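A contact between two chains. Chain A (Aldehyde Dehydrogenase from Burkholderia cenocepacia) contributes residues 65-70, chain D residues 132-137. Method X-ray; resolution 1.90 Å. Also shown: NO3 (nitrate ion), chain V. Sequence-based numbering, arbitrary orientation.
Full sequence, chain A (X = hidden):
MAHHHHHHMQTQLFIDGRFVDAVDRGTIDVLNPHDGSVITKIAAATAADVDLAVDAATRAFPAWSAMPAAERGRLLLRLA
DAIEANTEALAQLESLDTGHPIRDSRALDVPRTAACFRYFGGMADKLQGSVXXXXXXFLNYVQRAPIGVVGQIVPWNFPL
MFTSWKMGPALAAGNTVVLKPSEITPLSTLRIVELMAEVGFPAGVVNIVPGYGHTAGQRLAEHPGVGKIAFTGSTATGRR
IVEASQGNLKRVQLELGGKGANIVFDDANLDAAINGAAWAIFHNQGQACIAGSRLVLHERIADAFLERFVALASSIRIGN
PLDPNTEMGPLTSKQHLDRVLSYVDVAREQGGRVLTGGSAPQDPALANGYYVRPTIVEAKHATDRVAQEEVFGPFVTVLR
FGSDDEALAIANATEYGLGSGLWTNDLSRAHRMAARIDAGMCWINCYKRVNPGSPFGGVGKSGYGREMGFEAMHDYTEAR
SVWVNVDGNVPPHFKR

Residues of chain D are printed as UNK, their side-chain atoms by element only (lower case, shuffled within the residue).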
ATOM      1  N   SER A  65     -20.940  -7.418   9.548  1.00 11.71           N
ATOM      2  CA  SER A  65     -20.081  -6.326   9.144  1.00 11.92           C
ATOM      3  C   SER A  65     -19.661  -5.484  10.374  1.00 12.47           C
ATOM      4  O   SER A  65     -18.555  -4.935  10.382  1.00 12.31           O
ATOM      5  CB  SER A  65     -20.756  -5.469   8.071  1.00 12.19           C
ATOM      6  OG  SER A  65     -22.006  -4.933   8.504  1.00 13.15           O
ATOM      7  N   ALA A  66     -20.500  -5.405  11.412  1.00 13.05           N
ATOM      8  CA  ALA A  66     -20.149  -4.609  12.605  1.00 14.00           C
ATOM      9  C   ALA A  66     -19.173  -5.296  13.540  1.00 14.61           C
ATOM     10  O   ALA A  66     -18.559  -4.627  14.362  1.00 15.37           O
ATOM     11  CB  ALA A  66     -21.375  -4.229  13.407  1.00 14.50           C
ATOM     12  N   MET A  67     -19.080  -6.614  13.456  1.00 14.85           N
ATOM     13  CA  MET A  67     -18.126  -7.384  14.240  1.00 15.67           C
ATOM     14  C   MET A  67     -16.723  -6.857  13.911  1.00 14.32           C
ATOM     15  O   MET A  67     -16.420  -6.610  12.728  1.00 13.78           O
ATOM     16  CB  MET A  67     -18.241  -8.869  13.861  1.00 17.08           C
ATOM     17  CG  MET A  67     -17.377  -9.805  14.676  1.00 18.90           C
ATOM     18  SD  MET A  67     -17.555 -11.537  14.182  1.00 21.96           S
ATOM     19  CE  MET A  67     -19.276 -11.731  14.604  1.00 21.93           C
ATOM     20  N   PRO A  68     -15.861  -6.704  14.944  1.00 13.60           N
ATOM     21  CA  PRO A  68     -14.492  -6.310  14.676  1.00 12.72           C
ATOM     22  C   PRO A  68     -13.871  -7.268  13.674  1.00 11.54           C
ATOM     23  O   PRO A  68     -14.117  -8.467  13.732  1.00 10.92           O
ATOM     24  CB  PRO A  68     -13.809  -6.463  16.038  1.00 13.48           C
ATOM     25  CG  PRO A  68     -14.910  -6.259  17.024  1.00 14.23           C
ATOM     26  CD  PRO A  68     -16.105  -6.896  16.386  1.00 13.94           C
ATOM     27  N   ALA A  69     -13.032  -6.734  12.798  1.00 10.78           N
ATOM     28  CA  ALA A  69     -12.372  -7.516  11.762  1.00 10.09           C
ATOM     29  C   ALA A  69     -11.618  -8.692  12.360  1.00  9.96           C
ATOM     30  O   ALA A  69     -11.671  -9.795  11.837  1.00  9.49           O
ATOM     31  CB  ALA A  69     -11.437  -6.621  10.960  1.00  9.89           C
ATOM     32  N   ALA A  70     -10.925  -8.460  13.462  1.00 10.35           N
ATOM     33  CA  ALA A  70     -10.168  -9.510  14.127  1.00 10.64           C
ATOM     34  C   ALA A  70     -11.046 -10.678  14.568  1.00 10.88           C
ATOM     35  O   ALA A  70     -10.581 -11.828  14.581  1.00 10.74           O
ATOM     36  CB  ALA A  70      -9.420  -8.959  15.330  1.00 11.20           C
TER
ATOM     37  N   UNK D 132      -7.319   2.221  10.221  1.00  7.08           N
ATOM     38  CA  UNK D 132      -7.000   0.943  10.849  1.00  7.18           C
ATOM     39  C   UNK D 132      -8.286   0.305  11.356  1.00  7.59           C
ATOM     40  O   UNK D 132      -9.092   0.965  12.031  1.00  7.86           O
ATOM     41  c   UNK D 132      -5.599  -0.220  12.603  1.00  7.11           C
ATOM     42  c   UNK D 132      -4.908   2.053  11.773  1.00  6.89           C
ATOM     43  c   UNK D 132      -6.083   1.128  12.075  1.00  7.05           C
ATOM     44  c   UNK D 132      -3.996   1.588  10.664  1.00  6.74           C
ATOM     45  N   UNK D 133      -8.475  -0.988  11.065  1.00  7.99           N
ATOM     46  CA  UNK D 133      -9.653  -1.703  11.561  1.00  8.52           C
ATOM     47  C   UNK D 133      -9.476  -2.022  13.035  1.00  8.90           C
ATOM     48  O   UNK D 133      -8.581  -2.774  13.428  1.00  9.24           O
ATOM     49  c   UNK D 133      -8.318  -3.162  10.244  1.00  8.23           C
ATOM     50  c   UNK D 133      -9.709  -2.948  10.716  1.00  8.46           C
ATOM     51  c   UNK D 133      -7.644  -1.811  10.170  1.00  7.94           C
ATOM     52  N   UNK D 134     -10.293  -1.407  13.868  1.00  9.20           N
ATOM     53  CA  UNK D 134     -10.125  -1.548  15.304  1.00  9.56           C
ATOM     54  C   UNK D 134     -11.485  -1.952  15.923  1.00 10.15           C
ATOM     55  O   UNK D 134     -12.383  -2.499  15.232  1.00  9.89           O
ATOM     56  c   UNK D 134      -9.537  -0.248  15.917  1.00  9.62           C
ATOM     57  c   UNK D 134     -10.437   0.943  15.609  1.00  9.63           C
ATOM     58  c   UNK D 134      -8.116   0.006  15.416  1.00  9.52           C
ATOM     59  N   UNK D 135     -11.628  -1.735  17.218  1.00 10.85           N
ATOM     60  CA  UNK D 135     -12.794  -2.185  17.935  1.00 12.00           C
ATOM     61  C   UNK D 135     -14.024  -1.445  17.446  1.00 11.77           C
ATOM     62  O   UNK D 135     -13.956  -0.352  16.905  1.00 11.12           O
ATOM     63  o   UNK D 135     -11.442  -2.665  21.340  1.00 17.25           O
ATOM     64  o   UNK D 135     -11.194  -3.853  19.512  1.00 17.21           O
ATOM     65  c   UNK D 135     -12.652  -1.926  19.448  1.00 13.57           C
ATOM     66  c   UNK D 135     -11.699  -2.887  20.137  1.00 15.22           C
ATOM     67  N   UNK D 136     -15.160  -2.076  17.662  1.00 12.00           N
ATOM     68  CA  UNK D 136     -16.434  -1.565  17.190  1.00 11.98           C
ATOM     69  C   UNK D 136     -16.720  -0.220  17.838  1.00 11.32           C
ATOM     70  O   UNK D 136     -16.472  -0.037  19.020  1.00 10.88           O
ATOM     71  c   UNK D 136     -18.889  -2.045  17.093  1.00 13.15           C
ATOM     72  o   UNK D 136     -17.298  -3.787  16.848  1.00 13.22           O
ATOM     73  c   UNK D 136     -17.542  -2.554  17.543  1.00 12.65           C
ATOM     74  N   UNK D 137     -17.165   0.733  17.026  1.00 10.62           N
ATOM     75  CA  UNK D 137     -17.496   2.064  17.522  1.00 10.29           C
ATOM     76  C   UNK D 137     -16.351   3.071  17.552  1.00  9.79           C
ATOM     77  O   UNK D 137     -16.554   4.209  17.952  1.00  9.91           O
TER
HETATM   78  N   NO3 V 501      -9.441  -0.456  20.290  1.00 28.32           N
HETATM   79  O1  NO3 V 501     -10.395   0.294  20.433  1.00 28.91           O
HETATM   80  O2  NO3 V 501      -8.430  -0.465  21.259  1.00 30.44           O
HETATM   81  O3  NO3 V 501      -9.367  -1.286  19.173  1.00 25.09           O
HETATM   82  O   HOH W   1     -12.238  -3.917  13.015  1.00 10.33           O

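Position 132 of chain D carries four carbons, forked at the first, with one arm two carbons long. All of them are out of reach of the chain A stretch. The branch pattern is that of isoleucine, D:Ile132, buried and not part of this contact.

At position 133 three carbons close a ring onto the backbone nitrogen, and the CB of position 133 lies 4.1 Å from CB of A:Ala69. A ring closed in this way is proline. The CA-to-CB bond of D:Pro133 points toward the chain A stretch. This is a small apolar touch, methyl against ring, at a place where the backbones come close enough for a methyl group to reach.

Position 134 has three carbons, one carrying the other two, and they make no contact with the chain A stretch. That fork is valine. The CA-to-CB bond of D:Val134 points away, and the residue works through its backbone: its O accepts a hydrogen bond from water 1 at 2.6 Å, while the same water accepts one from A:Ala69 N at 2.9 Å. A:Pro68 holds the N-cap position, so this water serves an NH in the first turn of the helix that follows.

Position 135 shows two carbons, the second bearing two oxygens, and none of its atoms is within contact distance of the chain A stretch. A carboxylate on so short a chain is aspartate. The CA-to-CB bond of D:Asp135 also points away; its backbone N gives a hydrogen bond to O3 of the nitrate at 3.0 Å, an ion probably taken from the crystallisation liquor.

Position 136 has one carbon carrying an oxygen and a carbon, and the oxygen lies 2.9 Å from O of A:Ala66. This is threonine. From its m rotamer, OG1 of D:Thr136 donates a hydrogen bond to that carbonyl O, and the same OG1 packs 3.4 Å from CD of A:Pro68.

Position 137 has no side-chain atoms and touches nothing on the chain A stretch. It is glycine, and D:Gly137 has a reason in its own backbone: at phi 89° and psi 0°, a CB would be jammed against the carbonyl O of the residue before.

The contact is modest, 206 Å² over both sides, and its rule is two residues whose CA-to-CB bonds point toward chain A, D:Pro133 and D:Thr136, flanking two whose bonds point away. Proline supplies apolar contact, threonine the one direct hydrogen bond, and the valine carbonyl a water bridge. On chain A, a backbone carbonyl, a proline ring and an alanine methyl meet them, so the contact is made by small side chains and main-chain groups.

Chain D, residues 132-137: IPVDTG
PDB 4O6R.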